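PDB 3WMR: proline iminopeptidase from Streptomyces halstedii, which probably releases N-terminal proline from peptides as a serine hydrolase of the alpha/beta hydrolase fold, and is an amidohydrolase that interacts with polyketide substrates. Local coordinates for residues 203-208 and 290-295; 262-267 and 285-290. All blocks are in the same frame, centred on the assembly; numbering follows the deposited sequence.

Contact 1: 203-208 and 290-295; sequences VCRIVP and NSSHVP
Main-chain atoms of Val203, small side chains and one arginine stem make up this buried contact between two loops, 203-208 and 290-295. The carbonyl of Val203 is its centre: Val203 O lies 3.1 Å from His293 CB and 3.5 Å from Val294 CG2, so the methylene of one residue and a methyl of the next both pack on one oxygen. Val203 itself turns its isopropyl group away, and its main chain does most of the touching.

Ser292 brings its hydroxyl up to the peptide that joins Val203 to Cys204, with Ser292 OG 3.3 Å from Val203 C. The torsion that puts it there is the crowded one, OG between the backbone N and the carbonyl carbon (chi1 61°). The strongest partner of this hydroxyl is Glu298 OE2, which also accepts the backbone N-H of Arg205; one carboxylate oxygen thus ties both loops together.

Among apolar groups, Cys204 SG, anti to its backbone N, meets Val294 CG2 at 3.9 Å. At the solvent-exposed end, the stem of Arg205 runs alongside Ser292, Arg205 CD standing 3.9 Å from Ser292 CB, before the chain bends at chi3 and the guanidinium leaves to donate through NH1 to Arg201 O.

His293, predicted to be the histidine of the catalytic triad, has its imidazole swung anti to the backbone N (chi1 -159°), ND1 hydrogen-bonded to Asp266 OD1 and the ring near Ser126. Val203 O meets this residue at CB, not at the end of the imidazole. The loop 203-208 follows helix 189-202 and leads to helix 211-222, whose Phe213 touches Val203 and Cys204; the loop 290-295 connects strand 283-288 to the short helix 295-298, with Val294 at its N-cap.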
ATOM      1  N   VAL A 203      -7.225  -0.151 -11.150  1.00 23.12           N
ATOM      2  CA  VAL A 203      -5.885  -0.108 -10.535  1.00 22.89           C
ATOM      3  C   VAL A 203      -5.114   1.156 -10.920  1.00 24.16           C
ATOM      4  O   VAL A 203      -4.581   1.857 -10.052  1.00 23.81           O
ATOM      5  CB  VAL A 203      -5.059  -1.371 -10.840  1.00 22.53           C
ATOM      6  CG1 VAL A 203      -3.650  -1.234 -10.300  1.00 22.52           C
ATOM      7  CG2 VAL A 203      -5.713  -2.612 -10.220  1.00 22.45           C
ATOM      8  N   CYS A 204      -5.038   1.423 -12.222  1.00 26.06           N
ATOM      9  CA  CYS A 204      -4.395   2.624 -12.738  1.00 28.01           C
ATOM     10  C   CYS A 204      -5.039   2.996 -14.065  1.00 29.91           C
ATOM     11  O   CYS A 204      -4.805   2.344 -15.094  1.00 30.54           O
ATOM     12  CB  CYS A 204      -2.891   2.406 -12.946  1.00 29.08           C
ATOM     13  SG  CYS A 204      -2.020   3.902 -13.513  1.00 32.03           S
ATOM     14  N   ARG A 205      -5.850   4.043 -14.035  1.00 31.33           N
ATOM     15  CA  ARG A 205      -6.552   4.492 -15.225  1.00 33.76           C
ATOM     16  C   ARG A 205      -5.667   5.267 -16.214  1.00 35.09           C
ATOM     17  O   ARG A 205      -6.094   5.548 -17.334  1.00 35.56           O
ATOM     18  CB  ARG A 205      -7.776   5.311 -14.817  1.00 34.03           C
ATOM     19  CG  ARG A 205      -8.817   4.465 -14.106  1.00 33.87           C
ATOM     20  CD  ARG A 205      -9.740   5.282 -13.238  1.00 33.59           C
ATOM     21  NE  ARG A 205     -10.831   5.882 -13.989  1.00 34.87           N
ATOM     22  CZ  ARG A 205     -11.923   5.241 -14.394  1.00 35.66           C
ATOM     23  NH1 ARG A 205     -12.087   3.939 -14.168  1.00 35.22           N
ATOM     24  NH2 ARG A 205     -12.855   5.904 -15.064  1.00 36.87           N
ATOM     25  N   ILE A 206      -4.436   5.590 -15.828  1.00 35.03           N
ATOM     26  CA  ILE A 206      -3.524   6.239 -16.762  1.00 35.53           C
ATOM     27  C   ILE A 206      -2.721   5.192 -17.525  1.00 36.87           C
ATOM     28  O   ILE A 206      -1.987   4.394 -16.916  1.00 35.66           O
ATOM     29  CB  ILE A 206      -2.546   7.220 -16.086  1.00 34.96           C
ATOM     30  CG1 ILE A 206      -3.305   8.245 -15.250  1.00 34.45           C
ATOM     31  CG2 ILE A 206      -1.713   7.945 -17.160  1.00 35.53           C
ATOM     32  CD1 ILE A 206      -2.425   9.010 -14.281  1.00 34.23           C
ATOM     33  N   VAL A 207      -2.868   5.227 -18.856  1.00 36.83           N
ATOM     34  CA  VAL A 207      -2.166   4.354 -19.796  1.00 37.73           C
ATOM     35  C   VAL A 207      -1.684   5.236 -20.964  1.00 38.57           C
ATOM     36  O   VAL A 207      -2.464   6.049 -21.447  1.00 37.27           O
ATOM     37  CB  VAL A 207      -3.114   3.266 -20.336  1.00 38.26           C
ATOM     38  CG1 VAL A 207      -2.437   2.422 -21.409  1.00 39.51           C
ATOM     39  CG2 VAL A 207      -3.623   2.389 -19.188  1.00 37.99           C
ATOM     40  N   PRO A 208      -0.403   5.115 -21.392  1.00 39.79           N
ATOM     41  CA  PRO A 208       0.657   4.280 -20.831  1.00 39.78           C
ATOM     42  C   PRO A 208       0.805   4.506 -19.325  1.00 38.48           C
ATOM     43  O   PRO A 208       0.486   5.582 -18.824  1.00 38.94           O
ATOM     44  CB  PRO A 208       1.911   4.764 -21.565  1.00 41.28           C
ATOM     45  CG  PRO A 208       1.409   5.292 -22.871  1.00 43.11           C
ATOM     46  CD  PRO A 208       0.089   5.928 -22.530  1.00 42.63           C
ATOM     47  N   ASN A 290     -12.167  10.906  -9.652  1.00 34.93           N
ATOM     48  CA  ASN A 290     -11.572  10.512 -10.928  1.00 35.90           C
ATOM     49  C   ASN A 290     -10.344   9.629 -10.756  1.00 34.52           C
ATOM     50  O   ASN A 290      -9.466   9.579 -11.631  1.00 34.55           O
ATOM     51  CB  ASN A 290     -11.245  11.750 -11.751  1.00 38.71           C
ATOM     52  CG  ASN A 290     -12.466  12.620 -11.992  1.00 41.16           C
ATOM     53  OD1 ASN A 290     -13.589  12.122 -12.130  1.00 43.02           O
ATOM     54  ND2 ASN A 290     -12.254  13.920 -12.029  1.00 42.68           N
ATOM     55  N   SER A 291     -10.310   8.899  -9.637  1.00 31.74           N
ATOM     56  CA  SER A 291      -9.193   8.025  -9.312  1.00 29.64           C
ATOM     57  C   SER A 291      -9.697   6.591  -9.110  1.00 28.02           C
ATOM     58  O   SER A 291     -10.879   6.356  -8.835  1.00 27.03           O
ATOM     59  CB  SER A 291      -8.476   8.491  -8.033  1.00 29.34           C
ATOM     60  OG  SER A 291      -7.872   9.769  -8.154  1.00 30.17           O
ATOM     61  N   SER A 292      -8.782   5.649  -9.271  1.00 27.27           N
ATOM     62  CA  SER A 292      -8.983   4.280  -8.816  1.00 26.95           C
ATOM     63  C   SER A 292      -8.007   4.002  -7.676  1.00 26.07           C
ATOM     64  O   SER A 292      -8.164   4.540  -6.580  1.00 25.45           O
ATOM     65  CB  SER A 292      -8.831   3.284  -9.974  1.00 27.44           C
ATOM     66  OG  SER A 292      -7.533   3.335 -10.543  1.00 27.88           O
ATOM     67  N   HIS A 293      -7.006   3.170  -7.928  1.00 25.55           N
ATOM     68  CA  HIS A 293      -6.140   2.668  -6.866  1.00 24.60           C
ATOM     69  C   HIS A 293      -4.928   3.548  -6.595  1.00 24.50           C
ATOM     70  O   HIS A 293      -4.281   3.409  -5.546  1.00 23.27           O
ATOM     71  CB  HIS A 293      -5.681   1.245  -7.220  1.00 24.15           C
ATOM     72  CG  HIS A 293      -5.224   0.445  -6.050  1.00 23.98           C
ATOM     73  ND1 HIS A 293      -6.069   0.080  -5.023  1.00 24.43           N
ATOM     74  CD2 HIS A 293      -4.022  -0.100  -5.762  1.00 23.89           C
ATOM     75  CE1 HIS A 293      -5.402  -0.640  -4.143  1.00 23.29           C
ATOM     76  NE2 HIS A 293      -4.157  -0.757  -4.564  1.00 23.97           N
ATOM     77  N   VAL A 294      -4.613   4.460  -7.518  1.00 25.42           N
ATOM     78  CA  VAL A 294      -3.445   5.316  -7.353  1.00 25.02           C
ATOM     79  C   VAL A 294      -3.767   6.800  -7.538  1.00 25.77           C
ATOM     80  O   VAL A 294      -3.220   7.440  -8.442  1.00 25.73           O
ATOM     81  CB  VAL A 294      -2.287   4.885  -8.282  1.00 25.85           C
ATOM     82  CG1 VAL A 294      -1.705   3.560  -7.817  1.00 25.29           C
ATOM     83  CG2 VAL A 294      -2.728   4.795  -9.739  1.00 26.32           C
ATOM     84  N   PRO A 295      -4.629   7.361  -6.661  1.00 24.91           N
ATOM     85  CA  PRO A 295      -5.060   8.766  -6.747  1.00 25.22           C
ATOM     86  C   PRO A 295      -3.929   9.811  -6.696  1.00 26.30           C
ATOM     87  O   PRO A 295      -4.064  10.918  -7.252  1.00 27.97           O
ATOM     88  CB  PRO A 295      -6.010   8.926  -5.559  1.00 25.14           C
ATOM     89  CG  PRO A 295      -5.694   7.804  -4.623  1.00 24.15           C
ATOM     90  CD  PRO A 295      -5.198   6.677  -5.479  1.00 24.44           C
TER

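Contact 2: 262-267 and 285-290; sequences IGRHDE and YEVLEN
Arg264 and Glu289 form a side-on, two-pronged salt bridge: Arg264 NE donates to Glu289 OE1 at 2.9 Å, and Arg264 NH2 to Glu289 OE2 at 3.3 Å. Each oxygen uses its syn lone pair, yet the planes of guanidinium and carboxylate are 34° apart, so the pair is twisted. Bends at chi2 and chi3 curl the arginine round to lie beside the glutamate.

Parallel strand pairing supplies the backbone bonds. Ile262 N donates to Glu286 O, and Leu288 N returns a bond to Ile262 O at 2.9 Å. Beyond the strand end, Arg264 N reaches Leu288 O at 2.9 Å from well above the carbonyl plane. A type I turn from Gly263 to Asp266 follows, and Asp266 OD2 accepts Gly263 N through its anti lone pair. Asp266 is the predicted triad acid, consistent with its place after this strand in the alpha/beta hydrolase fold; its OD1 accepts from Ala268 N and His293 ND1.

Val287 CG1 sits over the centre of one face of the Arg264 guanidinium, 3.7 Å above its plane. Val287 CG2 lies beside Ile262 CG1 on the same face of the sheet, and Ile262 CD1 touches the phenol end of Tyr285 at OH, 3.6 Å away. A water hydrogen-bonds to Tyr285 OH at 2.5 Å, in the plane of the ring, and accepts a weak bond from Arg264 NH1.

Strands 258-263 and 283-288, the latter outermost in the sheet, belong to one beta-alpha-beta unit; its helix 270-279 covers Ile262 and Tyr285 through Val273.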
ATOM      1  N   ILE A 262      -9.872   6.622  -0.733  1.00 24.42           N
ATOM      2  CA  ILE A 262      -9.962   5.700  -1.850  1.00 24.45           C
ATOM      3  C   ILE A 262     -10.332   6.482  -3.096  1.00 25.29           C
ATOM      4  O   ILE A 262     -10.727   7.669  -3.023  1.00 24.99           O
ATOM      5  CB  ILE A 262     -11.002   4.575  -1.599  1.00 25.18           C
ATOM      6  CG1 ILE A 262     -12.395   5.176  -1.375  1.00 26.06           C
ATOM      7  CG2 ILE A 262     -10.618   3.717  -0.392  1.00 24.64           C
ATOM      8  CD1 ILE A 262     -13.507   4.157  -1.362  1.00 26.22           C
ATOM      9  N   GLY A 263     -10.168   5.840  -4.247  1.00 26.14           N
ATOM     10  CA  GLY A 263     -10.703   6.380  -5.506  1.00 26.94           C
ATOM     11  C   GLY A 263     -12.124   5.893  -5.714  1.00 28.77           C
ATOM     12  O   GLY A 263     -12.481   4.816  -5.243  1.00 29.04           O
ATOM     13  N   ARG A 264     -12.938   6.674  -6.427  1.00 30.96           N
ATOM     14  CA  ARG A 264     -14.315   6.268  -6.748  1.00 32.76           C
ATOM     15  C   ARG A 264     -14.322   4.931  -7.507  1.00 32.42           C
ATOM     16  O   ARG A 264     -15.160   4.064  -7.246  1.00 31.10           O
ATOM     17  CB  ARG A 264     -15.034   7.376  -7.552  1.00 35.20           C
ATOM     18  CG  ARG A 264     -16.475   7.071  -8.000  1.00 37.97           C
ATOM     19  CD  ARG A 264     -17.391   6.624  -6.850  1.00 39.70           C
ATOM     20  NE  ARG A 264     -17.849   7.726  -5.989  1.00 42.02           N
ATOM     21  CZ  ARG A 264     -18.258   7.607  -4.717  1.00 43.18           C
ATOM     22  NH1 ARG A 264     -18.258   6.429  -4.080  1.00 43.28           N
ATOM     23  NH2 ARG A 264     -18.650   8.692  -4.056  1.00 43.72           N
ATOM     24  N   HIS A 265     -13.349   4.765  -8.404  1.00 32.89           N
ATOM     25  CA  HIS A 265     -13.217   3.565  -9.245  1.00 32.78           C
ATOM     26  C   HIS A 265     -12.266   2.495  -8.657  1.00 29.58           C
ATOM     27  O   HIS A 265     -11.918   1.532  -9.330  1.00 28.37           O
ATOM     28  CB  HIS A 265     -12.732   3.994 -10.635  1.00 34.66           C
ATOM     29  CG  HIS A 265     -13.581   5.059 -11.258  1.00 38.01           C
ATOM     30  ND1 HIS A 265     -13.112   6.331 -11.521  1.00 40.39           N
ATOM     31  CD2 HIS A 265     -14.880   5.049 -11.645  1.00 39.51           C
ATOM     32  CE1 HIS A 265     -14.082   7.053 -12.056  1.00 40.73           C
ATOM     33  NE2 HIS A 265     -15.165   6.301 -12.141  1.00 41.28           N
ATOM     34  N   ASP A 266     -11.874   2.670  -7.396  1.00 27.27           N
ATOM     35  CA  ASP A 266     -10.876   1.836  -6.740  1.00 25.40           C
ATOM     36  C   ASP A 266     -11.337   0.378  -6.616  1.00 23.98           C
ATOM     37  O   ASP A 266     -12.489   0.109  -6.278  1.00 24.13           O
ATOM     38  CB  ASP A 266     -10.612   2.415  -5.342  1.00 25.63           C
ATOM     39  CG  ASP A 266      -9.251   2.039  -4.757  1.00 25.49           C
ATOM     40  OD1 ASP A 266      -8.688   0.942  -5.035  1.00 24.91           O
ATOM     41  OD2 ASP A 266      -8.772   2.871  -3.946  1.00 26.04           O
ATOM     42  N   GLU A 267     -10.432  -0.552  -6.906  1.00 23.10           N
ATOM     43  CA  GLU A 267     -10.606  -1.963  -6.480  1.00 22.57           C
ATOM     44  C   GLU A 267     -10.836  -2.074  -4.961  1.00 22.93           C
ATOM     45  O   GLU A 267     -11.519  -3.002  -4.491  1.00 22.89           O
ATOM     46  CB  GLU A 267      -9.407  -2.811  -6.900  1.00 22.20           C
ATOM     47  CG  GLU A 267      -8.041  -2.235  -6.579  1.00 22.08           C
ATOM     48  CD  GLU A 267      -6.914  -3.182  -6.895  1.00 21.86           C
ATOM     49  OE1 GLU A 267      -7.138  -4.171  -7.617  1.00 21.61           O
ATOM     50  OE2 GLU A 267      -5.794  -2.937  -6.414  1.00 22.68           O
ATOM     51  N   TYR A 285     -13.426  10.185   5.871  1.00 28.85           N
ATOM     52  CA  TYR A 285     -13.616   9.486   4.609  1.00 27.95           C
ATOM     53  C   TYR A 285     -13.475  10.426   3.403  1.00 28.46           C
ATOM     54  O   TYR A 285     -14.157  11.464   3.323  1.00 28.36           O
ATOM     55  CB  TYR A 285     -15.024   8.885   4.629  1.00 29.76           C
ATOM     56  CG  TYR A 285     -15.373   7.922   3.510  1.00 29.52           C
ATOM     57  CD1 TYR A 285     -14.470   6.948   3.087  1.00 29.64           C
ATOM     58  CD2 TYR A 285     -16.634   7.952   2.917  1.00 30.78           C
ATOM     59  CE1 TYR A 285     -14.800   6.058   2.075  1.00 30.35           C
ATOM     60  CE2 TYR A 285     -16.980   7.060   1.915  1.00 31.62           C
ATOM     61  CZ  TYR A 285     -16.052   6.109   1.502  1.00 31.21           C
ATOM     62  OH  TYR A 285     -16.368   5.219   0.516  1.00 33.02           O
ATOM     63  N   GLU A 286     -12.605  10.067   2.467  1.00 26.99           N
ATOM     64  CA  GLU A 286     -12.395  10.874   1.270  1.00 28.20           C
ATOM     65  C   GLU A 286     -12.400   9.976   0.050  1.00 28.04           C
ATOM     66  O   GLU A 286     -11.715   8.951   0.043  1.00 26.18           O
ATOM     67  CB  GLU A 286     -11.044  11.593   1.345  1.00 28.31           C
ATOM     68  CG  GLU A 286     -10.947  12.639   2.430  1.00 29.07           C
ATOM     69  CD  GLU A 286     -11.751  13.898   2.128  1.00 30.81           C
ATOM     70  OE1 GLU A 286     -12.284  14.053   1.007  1.00 29.63           O
ATOM     71  OE2 GLU A 286     -11.833  14.741   3.040  1.00 34.11           O
ATOM     72  N   VAL A 287     -13.163  10.371  -0.970  1.00 29.31           N
ATOM     73  CA  VAL A 287     -13.224   9.652  -2.239  1.00 29.54           C
ATOM     74  C   VAL A 287     -12.778  10.589  -3.350  1.00 30.86           C
ATOM     75  O   VAL A 287     -13.309  11.680  -3.495  1.00 31.10           O
ATOM     76  CB  VAL A 287     -14.646   9.145  -2.534  1.00 30.74           C
ATOM     77  CG1 VAL A 287     -14.674   8.323  -3.816  1.00 30.55           C
ATOM     78  CG2 VAL A 287     -15.170   8.308  -1.368  1.00 30.32           C
ATOM     79  N   LEU A 288     -11.766  10.182  -4.099  1.00 30.72           N
ATOM     80  CA  LEU A 288     -11.295  10.963  -5.216  1.00 32.26           C
ATOM     81  C   LEU A 288     -12.012  10.453  -6.464  1.00 32.49           C
ATOM     82  O   LEU A 288     -11.808   9.322  -6.931  1.00 30.01           O
ATOM     83  CB  LEU A 288      -9.778  10.914  -5.312  1.00 32.43           C
ATOM     84  CG  LEU A 288      -9.125  11.838  -4.269  1.00 33.11           C
ATOM     85  CD1 LEU A 288      -9.321  11.312  -2.851  1.00 31.84           C
ATOM     86  CD2 LEU A 288      -7.645  12.046  -4.549  1.00 33.91           C
ATOM     87  N   GLU A 289     -12.877  11.314  -6.981  1.00 34.87           N
ATOM     88  CA  GLU A 289     -13.907  10.916  -7.941  1.00 36.11           C
ATOM     89  C   GLU A 289     -13.391  10.518  -9.314  1.00 35.23           C
ATOM     90  O   GLU A 289     -14.098   9.847 -10.054  1.00 34.25           O
ATOM     91  CB  GLU A 289     -14.946  12.033  -8.080  1.00 39.15           C
ATOM     92  CG  GLU A 289     -15.697  12.364  -6.794  1.00 40.53           C
ATOM     93  CD  GLU A 289     -16.519  11.204  -6.236  1.00 42.89           C
ATOM     94  OE1 GLU A 289     -16.728  10.191  -6.936  1.00 44.56           O
ATOM     95  OE2 GLU A 289     -16.964  11.306  -5.070  1.00 45.40           O
ATOM     96  N   ASN A 290     -12.167  10.906  -9.652  1.00 34.93           N
ATOM     97  CA  ASN A 290     -11.572  10.512 -10.928  1.00 35.90           C
ATOM     98  C   ASN A 290     -10.344   9.629 -10.756  1.00 34.52           C
ATOM     99  O   ASN A 290      -9.466   9.579 -11.631  1.00 34.55           O
ATOM    100  CB  ASN A 290     -11.245  11.750 -11.751  1.00 38.71           C
ATOM    101  CG  ASN A 290     -12.466  12.620 -11.992  1.00 41.16           C
ATOM    102  OD1 ASN A 290     -13.589  12.122 -12.130  1.00 43.02           O
ATOM    103  ND2 ASN A 290     -12.254  13.920 -12.029  1.00 42.68           N
TER
HETATM  104  O   HOH W   1     -18.377   5.618  -0.856  1.00 40.02           O

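Both segments of contact 2 fall between those of contact 1 in sequence, sharing Asn290: residues 203-208 come first, then 262-267, 285-290 and 290-295. The centres are 10 Å apart. Two hydrogen bonds join the contacts directly, a backbone one in which Ser291 O accepts from His265 N, and that of the His293-Asp266 pair. The paired ends of the last two sheet strands thus send out two loops, one bearing the predicted triad aspartate and the other the histidine, while 203-208, from the helical region after strand 143-149, packs against the histidine loop beside the active site.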